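Abbfa_003403 (Acinetobacter baumannii, PDB 4ZXH) is a four-domain nonribosomal peptide synthetase, with condensation, adenylation, carrier and thioesterase domains, that probably assembles and releases a peptide product. Local coordinates at residues L107-K116 and S391-G399; F119-H130 and I141-L149. All coordinates share one frame; numbering follows the deposited sequence.

Interaction 1: L107-K116 and S391-G399; sequences LTQLVEQDTK and SFPVRQQEG. With K (potassium ion), chain D.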
loop_
_atom_site.group_PDB
_atom_site.type_symbol
_atom_site.label_atom_id
_atom_site.label_comp_id
_atom_site.label_asym_id
_atom_site.label_seq_id
_atom_site.Cartn_x
_atom_site.Cartn_y
_atom_site.Cartn_z
ATOM N N LEU A 107 21.837 -8.699 28.493
ATOM C CA LEU A 107 23.064 -8.707 27.708
ATOM C C LEU A 107 22.784 -9.158 26.280
ATOM O O LEU A 107 23.294 -8.553 25.333
ATOM C CB LEU A 107 24.134 -9.602 28.347
ATOM C CG LEU A 107 25.496 -9.580 27.629
ATOM C CD1 LEU A 107 25.960 -8.142 27.383
ATOM C CD2 LEU A 107 26.558 -10.345 28.381
ATOM N N THR A 108 21.974 -10.203 26.118
ATOM C CA THR A 108 21.599 -10.635 24.780
ATOM C C THR A 108 20.939 -9.483 24.042
ATOM O O THR A 108 21.271 -9.203 22.887
ATOM C CB THR A 108 20.639 -11.841 24.780
ATOM O OG1 THR A 108 21.293 -12.970 25.357
ATOM C CG2 THR A 108 20.258 -12.204 23.365
ATOM N N GLN A 109 20.020 -8.801 24.717
ATOM C CA GLN A 109 19.254 -7.755 24.055
ATOM C C GLN A 109 20.192 -6.626 23.639
ATOM O O GLN A 109 20.110 -6.123 22.514
ATOM C CB GLN A 109 18.118 -7.230 24.942
ATOM C CG GLN A 109 17.249 -6.215 24.178
ATOM C CD GLN A 109 15.993 -5.741 24.911
ATOM O OE1 GLN A 109 15.615 -6.265 25.962
ATOM N NE2 GLN A 109 15.353 -4.718 24.351
ATOM N N LEU A 110 21.108 -6.268 24.537
ATOM C CA LEU A 110 22.099 -5.236 24.261
ATOM C C LEU A 110 22.885 -5.515 22.981
ATOM O O LEU A 110 22.972 -4.662 22.089
ATOM C CB LEU A 110 23.061 -5.106 25.441
ATOM C CG LEU A 110 24.146 -4.039 25.292
ATOM C CD1 LEU A 110 23.510 -2.680 24.990
ATOM C CD2 LEU A 110 25.033 -3.968 26.536
ATOM N N VAL A 111 23.457 -6.710 22.906
ATOM C CA VAL A 111 24.224 -7.134 21.747
ATOM C C VAL A 111 23.356 -7.154 20.486
ATOM O O VAL A 111 23.807 -6.777 19.413
ATOM C CB VAL A 111 24.879 -8.552 21.991
ATOM C CG1 VAL A 111 25.571 -9.088 20.727
ATOM C CG2 VAL A 111 25.880 -8.508 23.169
ATOM N N GLU A 112 22.104 -7.584 20.600
ATOM C CA GLU A 112 21.223 -7.513 19.439
ATOM C C GLU A 112 21.050 -6.053 19.002
ATOM O O GLU A 112 21.264 -5.739 17.833
ATOM C CB GLU A 112 19.874 -8.188 19.725
ATOM C CG GLU A 112 19.964 -9.734 19.644
ATOM C CD GLU A 112 18.856 -10.480 20.406
ATOM O OE1 GLU A 112 17.990 -9.813 21.024
ATOM O OE2 GLU A 112 18.861 -11.739 20.390
ATOM N N GLN A 113 20.721 -5.149 19.927
ATOM C CA GLN A 113 20.528 -3.759 19.523
ATOM C C GLN A 113 21.833 -3.125 19.020
ATOM O O GLN A 113 21.804 -2.397 18.034
ATOM C CB GLN A 113 19.917 -2.939 20.661
ATOM C CG GLN A 113 18.776 -2.000 20.223
ATOM C CD GLN A 113 17.542 -2.721 19.635
ATOM O OE1 GLN A 113 17.489 -3.958 19.534
ATOM N NE2 GLN A 113 16.541 -1.931 19.251
ATOM N N ASP A 114 22.971 -3.431 19.636
ATOM C CA ASP A 114 24.247 -2.880 19.168
ATOM C C ASP A 114 24.618 -3.312 17.749
ATOM O O ASP A 114 25.039 -2.490 16.936
ATOM C CB ASP A 114 25.375 -3.268 20.116
ATOM C CG ASP A 114 25.448 -2.373 21.332
ATOM O OD1 ASP A 114 24.527 -1.548 21.505
ATOM O OD2 ASP A 114 26.440 -2.490 22.096
ATOM N N THR A 115 24.467 -4.601 17.456
ATOM C CA THR A 115 24.835 -5.136 16.148
ATOM C C THR A 115 23.871 -4.722 15.033
ATOM O O THR A 115 24.205 -4.853 13.868
ATOM C CB THR A 115 24.925 -6.690 16.167
ATOM O OG1 THR A 115 23.638 -7.262 16.426
ATOM C CG2 THR A 115 25.930 -7.173 17.224
ATOM N N LYS A 116 22.683 -4.233 15.381
ATOM C CA LYS A 116 21.737 -3.720 14.378
ATOM C C LYS A 116 21.971 -2.259 13.974
ATOM O O LYS A 116 21.204 -1.702 13.185
ATOM C CB LYS A 116 20.293 -3.870 14.877
ATOM C CG LYS A 116 19.694 -5.185 14.482
ATOM C CD LYS A 116 18.499 -5.590 15.324
ATOM C CE LYS A 116 18.304 -7.105 15.136
ATOM N NZ LYS A 116 17.140 -7.646 15.898
ATOM N N SER A 391 29.120 -20.759 22.905
ATOM C CA SER A 391 27.983 -20.207 22.163
ATOM C C SER A 391 27.570 -18.870 22.715
ATOM O O SER A 391 27.760 -18.617 23.891
ATOM C CB SER A 391 26.775 -21.146 22.203
ATOM O OG SER A 391 27.012 -22.328 21.469
ATOM N N PHE A 392 27.021 -18.011 21.852
ATOM C CA PHE A 392 26.268 -16.839 22.297
ATOM C C PHE A 392 25.228 -16.466 21.222
ATOM O O PHE A 392 25.528 -15.733 20.283
ATOM C CB PHE A 392 27.200 -15.665 22.602
ATOM C CG PHE A 392 26.510 -14.506 23.279
ATOM C CD1 PHE A 392 26.449 -14.430 24.655
ATOM C CD2 PHE A 392 25.911 -13.495 22.530
ATOM C CE1 PHE A 392 25.820 -13.377 25.271
ATOM C CE2 PHE A 392 25.269 -12.438 23.135
ATOM C CZ PHE A 392 25.214 -12.375 24.502
ATOM N N PRO A 393 23.995 -16.980 21.350
ATOM C CA PRO A 393 23.007 -16.717 20.293
ATOM C C PRO A 393 22.570 -15.264 20.214
ATOM O O PRO A 393 22.373 -14.582 21.214
ATOM C CB PRO A 393 21.831 -17.608 20.684
ATOM C CG PRO A 393 22.437 -18.665 21.599
ATOM C CD PRO A 393 23.505 -17.949 22.346
ATOM N N VAL A 394 22.413 -14.799 18.988
ATOM C CA VAL A 394 22.040 -13.430 18.715
ATOM C C VAL A 394 21.019 -13.388 17.574
ATOM O O VAL A 394 21.293 -13.877 16.477
ATOM C CB VAL A 394 23.284 -12.586 18.337
ATOM C CG1 VAL A 394 22.865 -11.286 17.729
ATOM C CG2 VAL A 394 24.117 -12.308 19.554
ATOM N N ARG A 395 19.839 -12.828 17.822
ATOM C CA ARG A 395 18.942 -12.523 16.716
ATOM C C ARG A 395 19.702 -11.702 15.655
ATOM O O ARG A 395 20.382 -10.732 15.982
ATOM C CB ARG A 395 17.717 -11.763 17.204
ATOM C CG ARG A 395 16.703 -12.603 17.981
ATOM C CD ARG A 395 15.644 -11.708 18.670
ATOM N NE ARG A 395 14.950 -10.814 17.740
ATOM C CZ ARG A 395 14.072 -9.877 18.096
ATOM N NH1 ARG A 395 13.764 -9.684 19.371
ATOM N NH2 ARG A 395 13.499 -9.129 17.168
ATOM N N GLN A 396 19.628 -12.104 14.392
ATOM C CA GLN A 396 20.345 -11.371 13.352
ATOM C C GLN A 396 19.723 -11.562 11.960
ATOM O O GLN A 396 18.935 -12.486 11.732
ATOM C CB GLN A 396 21.828 -11.777 13.348
ATOM C CG GLN A 396 22.092 -13.244 13.150
ATOM C CD GLN A 396 22.413 -13.546 11.708
ATOM O OE1 GLN A 396 23.356 -12.978 11.135
ATOM N NE2 GLN A 396 21.601 -14.404 11.087
ATOM N N GLN A 397 20.096 -10.674 11.042
ATOM C CA GLN A 397 19.444 -10.535 9.731
ATOM C C GLN A 397 17.914 -10.671 9.802
ATOM O O GLN A 397 17.325 -11.609 9.252
ATOM C CB GLN A 397 19.969 -11.557 8.711
ATOM C CG GLN A 397 21.449 -11.923 8.807
ATOM C CD GLN A 397 22.087 -12.405 7.507
ATOM O OE1 GLN A 397 21.432 -12.583 6.494
ATOM N NE2 GLN A 397 23.351 -12.756 7.600
ATOM N N GLU A 398 17.260 -9.735 10.467
ATOM C CA GLU A 398 15.809 -9.795 10.534
ATOM C C GLU A 398 15.163 -8.743 9.642
ATOM O O GLU A 398 15.624 -7.599 9.579
ATOM C CB GLU A 398 15.339 -9.648 11.980
ATOM C CG GLU A 398 15.780 -10.804 12.831
ATOM C CD GLU A 398 15.469 -10.623 14.300
ATOM O OE1 GLU A 398 15.530 -9.472 14.782
ATOM O OE2 GLU A 398 15.209 -11.646 14.983
ATOM N N GLY A 399 14.110 -9.148 8.938
ATOM C CA GLY A 399 13.302 -8.232 8.154
ATOM C C GLY A 399 13.693 -8.089 6.695
ATOM O O GLY A 399 13.448 -7.049 6.074
HETATM K K K D . 25.213 -21.943 19.168
#
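Phe392 holds its CG trans to the backbone N (chi1 -170°), which swings the ring onto helix 104-115, whereas Glu112 sets CG opposite its own carbonyl carbon (chi1 -78°) and then runs extended to the backbone of Arg395. The far end of the ring does the touching: Phe392 CZ lies 4.0 Å from Thr108 CA and 4.2 Å from Leu107 CG, while Phe392 CE2 meets Val111 CG2 at 4.0 Å. The other branch of Val111, CG1, packs against Val394 CG2 at 3.7 Å, the two side chains at roughly right angles. Val394 also rests on Val42 and Ala44, which sets it between the helix and strand 40-49 of the six-stranded sheet. In the two-lobed condensation fold this loop links strand 387-391 of that sheet to strand 403-411 of the second, and Ser391 at its start supplies OG to the potassium ion. One nearly straight bond, Arg395 N to Glu112 OE2 (3.0 Å, 164°), meets OE2 on its anti side but well out of the carboxylate plane. Arg395 bends at its third torsion and grips Glu398 side-on, NE to OE2 and NH2 to OE1. Lys116 NZ reaches Glu398 OE1 at 2.7 Å from the face opposite that used by Arg395 NH2, and Ser231 binds OE2; the shared anion probably offsets the proximity of the two cations.

Interaction 2: F119-H130 and I141-L149; sequences FDLTQPPLWRIH and IAFVIHHAL. With PX4 (1,2-dimyristoyl-sn-glycero-3-phosphocholine), chain C.
Both faces of the Phe119 ring are occupied: Arg128 NH1 sits 3.5 Å above its plane, over the ring centre, and His146 CB covers the opposite side nearer the rim, while Val144 CG1 meets the edge at 3.8 Å from Phe119 CE2. The imidazole of His146 carries Leu121 CD2 over its face, a CH-pi contact of 3.7 Å to the centroid, and takes Phe119 CD2 at its edge. It is held by bonds at both nitrogens, ND1 accepting from Ala148 N at 2.9 Å and NE2 hydrogen-bonded to Gln30 OE1 of helix 21-32. Phe143 has a lipid carbon, C34 of the bound phosphatidylcholine, centred over one face; Trp127 is covered by Pro125 CB and holds Ile129 CD1 at its edge, with NE1 bonded to Leu71 O.

Apart from Phe119, which comes from the preceding loop, these rings belong to an antiparallel hairpin. Arg128 with Val144 and His130 with Ala142 are its hydrogen-bonded pairs, Trp127 with Ile145 and Ile129 with Phe143 the non-hydrogen-bonded ones. Trp127, Ile129, Ile141 and Phe143 lie on the lipid side and touch the phospholipid, and Ile129 CG1 lies alongside Phe143 CD1 at 3.8 Å. Past the last bridge, His146 N still donates to Leu126 O (174°), just where His146 and His147 open the HHxxxD signature of condensation domains.

On the face away from the lipid, Arg128 is buried yet well supplied: NH2 bonds to Gln117 O, and NE donates to His130 NE2 at 3.0 Å. Val144 CG2 presses on the edge of that imidazole, 3.6 Å from His130 CD2. An NE2 that accepts from a guanidinium is unlikely to carry a proton, so His130 is probably neutral, with its hydrogen on ND1.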
loop_
_atom_site.group_PDB
_atom_site.type_symbol
_atom_site.label_atom_id
_atom_site.label_comp_id
_atom_site.label_asym_id
_atom_site.label_seq_id
_atom_site.Cartn_x
_atom_site.Cartn_y
_atom_site.Cartn_z
ATOM N N PHE A 119 24.948 0.296 8.674
ATOM C CA PHE A 119 26.179 0.712 8.014
ATOM C C PHE A 119 25.899 1.758 6.936
ATOM O O PHE A 119 24.846 1.750 6.321
ATOM C CB PHE A 119 26.881 -0.485 7.359
ATOM C CG PHE A 119 27.473 -1.473 8.331
ATOM C CD1 PHE A 119 28.820 -1.404 8.682
ATOM C CD2 PHE A 119 26.702 -2.502 8.855
ATOM C CE1 PHE A 119 29.370 -2.313 9.556
ATOM C CE2 PHE A 119 27.244 -3.416 9.729
ATOM C CZ PHE A 119 28.580 -3.324 10.084
ATOM N N ASP A 120 26.857 2.649 6.715
ATOM C CA ASP A 120 26.915 3.472 5.517
ATOM C C ASP A 120 27.913 2.814 4.572
ATOM O O ASP A 120 29.126 2.847 4.808
ATOM C CB ASP A 120 27.343 4.895 5.864
ATOM C CG ASP A 120 27.327 5.840 4.661
ATOM O OD1 ASP A 120 27.309 5.382 3.487
ATOM O OD2 ASP A 120 27.319 7.067 4.909
ATOM N N LEU A 121 27.416 2.205 3.507
ATOM C CA LEU A 121 28.284 1.374 2.693
ATOM C C LEU A 121 29.316 2.198 1.929
ATOM O O LEU A 121 30.251 1.650 1.363
ATOM C CB LEU A 121 27.454 0.529 1.726
ATOM C CG LEU A 121 26.485 -0.454 2.388
ATOM C CD1 LEU A 121 25.771 -1.283 1.345
ATOM C CD2 LEU A 121 27.205 -1.336 3.384
ATOM N N THR A 122 29.163 3.514 1.924
ATOM C CA THR A 122 30.101 4.367 1.195
ATOM C C THR A 122 31.325 4.769 2.030
ATOM O O THR A 122 32.299 5.330 1.508
ATOM C CB THR A 122 29.411 5.630 0.703
ATOM O OG1 THR A 122 29.306 6.561 1.780
ATOM C CG2 THR A 122 28.020 5.293 0.217
ATOM N N GLN A 123 31.275 4.459 3.319
ATOM C CA GLN A 123 32.324 4.829 4.255
ATOM C C GLN A 123 32.854 3.569 4.961
ATOM O O GLN A 123 32.090 2.874 5.638
ATOM C CB GLN A 123 31.773 5.845 5.275
ATOM C CG GLN A 123 32.762 6.929 5.741
ATOM C CD GLN A 123 33.368 7.743 4.595
ATOM O OE1 GLN A 123 34.567 8.036 4.590
ATOM N NE2 GLN A 123 32.531 8.131 3.631
ATOM N N PRO A 124 34.160 3.270 4.805
ATOM C CA PRO A 124 34.785 2.075 5.387
ATOM C C PRO A 124 35.033 2.261 6.865
ATOM O O PRO A 124 35.204 3.397 7.280
ATOM C CB PRO A 124 36.104 1.971 4.633
ATOM C CG PRO A 124 36.450 3.369 4.338
ATOM C CD PRO A 124 35.155 4.110 4.120
ATOM N N PRO A 125 35.087 1.169 7.643
ATOM C CA PRO A 125 34.962 -0.224 7.189
ATOM C C PRO A 125 33.513 -0.681 7.105
ATOM O O PRO A 125 32.668 -0.032 7.710
ATOM C CB PRO A 125 35.722 -1.008 8.266
ATOM C CG PRO A 125 35.591 -0.162 9.503
ATOM C CD PRO A 125 35.473 1.266 9.065
ATOM N N LEU A 126 33.226 -1.761 6.374
ATOM C CA LEU A 126 31.854 -2.289 6.316
ATOM C C LEU A 126 31.690 -3.484 7.254
ATOM O O LEU A 126 30.937 -4.420 6.980
ATOM C CB LEU A 126 31.462 -2.693 4.904
ATOM C CG LEU A 126 31.660 -1.707 3.755
ATOM C CD1 LEU A 126 30.717 -2.030 2.652
ATOM C CD2 LEU A 126 31.541 -0.257 4.168
ATOM N N TRP A 127 32.406 -3.434 8.368
ATOM C CA TRP A 127 32.310 -4.454 9.391
ATOM C C TRP A 127 32.683 -3.831 10.731
ATOM O O TRP A 127 33.337 -2.786 10.767
ATOM C CB TRP A 127 33.213 -5.640 9.053
ATOM C CG TRP A 127 34.615 -5.242 8.728
ATOM C CD1 TRP A 127 35.087 -4.805 7.525
ATOM C CD2 TRP A 127 35.736 -5.271 9.614
ATOM N NE1 TRP A 127 36.438 -4.543 7.610
ATOM C CE2 TRP A 127 36.862 -4.830 8.884
ATOM C CE3 TRP A 127 35.906 -5.633 10.953
ATOM C CZ2 TRP A 127 38.137 -4.734 9.454
ATOM C CZ3 TRP A 127 37.187 -5.543 11.522
ATOM C CH2 TRP A 127 38.275 -5.092 10.775
ATOM N N ARG A 128 32.230 -4.450 11.822
ATOM C CA ARG A 128 32.493 -3.973 13.183
ATOM C C ARG A 128 32.711 -5.139 14.123
ATOM O O ARG A 128 32.230 -6.251 13.884
ATOM C CB ARG A 128 31.338 -3.162 13.725
ATOM C CG ARG A 128 30.917 -1.999 12.891
ATOM C CD ARG A 128 29.972 -1.158 13.705
ATOM N NE ARG A 128 28.773 -1.884 14.120
ATOM C CZ ARG A 128 27.593 -1.748 13.517
ATOM N NH1 ARG A 128 27.480 -0.930 12.476
ATOM N NH2 ARG A 128 26.526 -2.404 13.961
ATOM N N ILE A 129 33.415 -4.867 15.212
ATOM C CA ILE A 129 33.558 -5.822 16.291
ATOM C C ILE A 129 33.037 -5.194 17.566
ATOM O O ILE A 129 33.484 -4.106 17.942
ATOM C CB ILE A 129 35.018 -6.238 16.492
ATOM C CG1 ILE A 129 35.554 -6.883 15.220
ATOM C CG2 ILE A 129 35.131 -7.174 17.686
ATOM C CD1 ILE A 129 37.052 -6.948 15.172
ATOM N N HIS A 130 32.097 -5.865 18.228
ATOM C CA HIS A 130 31.529 -5.348 19.473
ATOM C C HIS A 130 31.987 -6.218 20.636
ATOM O O HIS A 130 31.696 -7.406 20.644
ATOM C CB HIS A 130 30.000 -5.336 19.414
ATOM C CG HIS A 130 29.417 -4.343 18.456
ATOM N ND1 HIS A 130 29.036 -3.074 18.838
ATOM C CD2 HIS A 130 29.100 -4.447 17.142
ATOM C CE1 HIS A 130 28.534 -2.432 17.796
ATOM N NE2 HIS A 130 28.562 -3.241 16.753
ATOM N N ILE A 141 32.018 -11.391 22.350
ATOM C CA ILE A 141 32.596 -10.739 21.188
ATOM C C ILE A 141 31.673 -10.984 20.026
ATOM O O ILE A 141 31.408 -12.136 19.695
ATOM C CB ILE A 141 33.991 -11.287 20.849
ATOM C CG1 ILE A 141 34.868 -11.314 22.085
ATOM C CG2 ILE A 141 34.668 -10.427 19.804
ATOM C CD1 ILE A 141 35.220 -9.937 22.612
ATOM N N ALA A 142 31.183 -9.919 19.401
ATOM C CA ALA A 142 30.273 -10.075 18.267
ATOM C C ALA A 142 30.845 -9.405 17.034
ATOM O O ALA A 142 31.171 -8.212 17.049
ATOM C CB ALA A 142 28.893 -9.510 18.590
ATOM N N PHE A 143 30.972 -10.192 15.971
ATOM C CA PHE A 143 31.469 -9.716 14.697
ATOM C C PHE A 143 30.280 -9.416 13.798
ATOM O O PHE A 143 29.435 -10.285 13.597
ATOM C CB PHE A 143 32.367 -10.761 14.043
ATOM C CG PHE A 143 33.551 -11.142 14.866
ATOM C CD1 PHE A 143 34.779 -10.539 14.657
ATOM C CD2 PHE A 143 33.442 -12.106 15.859
ATOM C CE1 PHE A 143 35.877 -10.888 15.414
ATOM C CE2 PHE A 143 34.537 -12.450 16.620
ATOM C CZ PHE A 143 35.753 -11.830 16.393
ATOM N N VAL A 144 30.222 -8.193 13.270
ATOM C CA VAL A 144 29.147 -7.761 12.376
ATOM C C VAL A 144 29.695 -7.434 10.992
ATOM O O VAL A 144 30.552 -6.555 10.858
ATOM C CB VAL A 144 28.442 -6.512 12.885
ATOM C CG1 VAL A 144 27.139 -6.338 12.165
ATOM C CG2 VAL A 144 28.197 -6.605 14.356
ATOM N N ILE A 145 29.210 -8.124 9.966
ATOM C CA ILE A 145 29.655 -7.839 8.607
ATOM C C ILE A 145 28.449 -7.611 7.718
ATOM O O ILE A 145 27.539 -8.443 7.674
ATOM C CB ILE A 145 30.496 -8.990 7.990
ATOM C CG1 ILE A 145 31.742 -9.270 8.795
ATOM C CG2 ILE A 145 30.948 -8.611 6.631
ATOM C CD1 ILE A 145 31.625 -10.431 9.746
ATOM N N HIS A 146 28.437 -6.508 6.988
ATOM C CA HIS A 146 27.321 -6.258 6.092
ATOM C C HIS A 146 27.356 -7.211 4.900
ATOM O O HIS A 146 28.418 -7.452 4.303
ATOM C CB HIS A 146 27.329 -4.817 5.622
ATOM C CG HIS A 146 26.044 -4.397 4.989
ATOM N ND1 HIS A 146 25.705 -4.749 3.704
ATOM C CD2 HIS A 146 25.008 -3.670 5.470
ATOM C CE1 HIS A 146 24.521 -4.240 3.412
ATOM N NE2 HIS A 146 24.073 -3.586 4.469
ATOM N N HIS A 147 26.191 -7.754 4.563
ATOM C CA HIS A 147 26.069 -8.794 3.533
ATOM C C HIS A 147 26.442 -8.267 2.120
ATOM O O HIS A 147 26.809 -9.046 1.232
ATOM C CB HIS A 147 24.645 -9.351 3.560
ATOM C CG HIS A 147 24.493 -10.711 2.939
ATOM N ND1 HIS A 147 25.187 -11.107 1.824
ATOM C CD2 HIS A 147 23.675 -11.742 3.275
ATOM C CE1 HIS A 147 24.820 -12.344 1.498
ATOM N NE2 HIS A 147 23.909 -12.745 2.359
ATOM N N ALA A 148 26.376 -6.952 1.911
ATOM C CA ALA A 148 26.889 -6.377 0.663
ATOM C C ALA A 148 28.382 -6.646 0.488
ATOM O O ALA A 148 28.882 -6.665 -0.645
ATOM C CB ALA A 148 26.621 -4.869 0.592
ATOM N N LEU A 149 29.096 -6.873 1.595
ATOM C CA LEU A 149 30.539 -7.079 1.520
ATOM C C LEU A 149 30.868 -8.547 1.293
ATOM O O LEU A 149 31.696 -8.874 0.443
ATOM C CB LEU A 149 31.233 -6.575 2.783
ATOM C CG LEU A 149 32.769 -6.565 2.699
ATOM C CD1 LEU A 149 33.304 -5.496 1.704
ATOM C CD2 LEU A 149 33.432 -6.418 4.079
HETATM O O1 PX4 C . 42.038 -3.812 27.027
HETATM O O2 PX4 C . 41.072 -5.374 28.877
HETATM P P1 PX4 C . 41.962 -5.178 27.673
HETATM O O3 PX4 C . 43.442 -5.720 28.030
HETATM C C1 PX4 C . 44.547 -4.884 28.379
HETATM C C2 PX4 C . 45.680 -5.775 28.899
HETATM N N1 PX4 C . 46.958 -5.052 29.077
HETATM C C3 PX4 C . 46.726 -3.691 29.591
HETATM C C4 PX4 C . 47.800 -5.792 30.033
HETATM C C5 PX4 C . 47.674 -4.981 27.794
HETATM O O4 PX4 C . 41.552 -6.269 26.551
HETATM C C6 PX4 C . 40.447 -7.170 26.670
HETATM C C7 PX4 C . 39.931 -7.481 25.269
HETATM C C8 PX4 C . 40.188 -6.212 24.460
HETATM O O5 PX4 C . 39.745 -6.373 23.115
HETATM C C9 PX4 C . 40.440 -5.733 22.004
HETATM O O6 PX4 C . 41.511 -5.182 22.185
HETATM C C10 PX4 C . 39.829 -5.771 20.627
HETATM C C11 PX4 C . 40.529 -6.794 19.745
HETATM C C12 PX4 C . 39.513 -7.806 19.237
HETATM C C13 PX4 C . 39.866 -8.203 17.810
HETATM C C14 PX4 C . 40.030 -9.711 17.705
HETATM C C15 PX4 C . 40.762 -10.028 16.414
HETATM C C16 PX4 C . 39.919 -10.949 15.555
HETATM C C17 PX4 C . 40.512 -11.064 14.163
HETATM C C18 PX4 C . 39.935 -9.983 13.249
HETATM C C19 PX4 C . 38.911 -10.545 12.278
HETATM C C20 PX4 C . 38.000 -9.428 11.778
HETATM C C21 PX4 C . 37.035 -9.949 10.713
HETATM C C22 PX4 C . 35.725 -9.177 10.677
HETATM O O7 PX4 C . 40.632 -8.593 24.689
HETATM C C23 PX4 C . 39.739 -9.585 24.076
HETATM O O8 PX4 C . 38.607 -9.660 24.514
HETATM C C24 PX4 C . 40.204 -10.472 22.918
HETATM C C25 PX4 C . 39.176 -11.489 22.394
HETATM C C26 PX4 C . 39.644 -12.213 21.118
HETATM C C27 PX4 C . 38.582 -13.159 20.523
HETATM C C28 PX4 C . 39.045 -13.929 19.282
HETATM C C29 PX4 C . 37.975 -14.867 18.696
HETATM C C30 PX4 C . 38.470 -15.680 17.490
HETATM C C31 PX4 C . 37.406 -16.041 16.425
HETATM C C32 PX4 C . 37.110 -14.843 15.509
HETATM C C33 PX4 C . 36.483 -15.158 14.143
HETATM C C34 PX4 C . 35.797 -13.927 13.542
HETATM C C35 PX4 C . 35.779 -13.841 12.013
HETATM C C36 PX4 C . 34.363 -13.792 11.462
#

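Interaction 2 is nested inside the chain loop that interaction 1 closes, and their centres lie 14 Å apart. Helix 104-115 packs on the hairpin face that bears Ala142 and Val144, opposite the lipid-lined face: Thr115 CG2 comes within 3.7 Å of Val144 CG2, and Asp114 O packs 3.3 Å from Arg128 NH2. The one helix thus meets the hairpin and loop 391-399 together. Each contact has one end near the phosphopantetheine arm without touching it: the side chain of Ala148 is about 10 Å and that of Glu398 about 11 Å from it. The phospholipid touches interaction 2 directly. In interaction 1 the side chain of Phe392 is about 11 Å from the bound phospholipid.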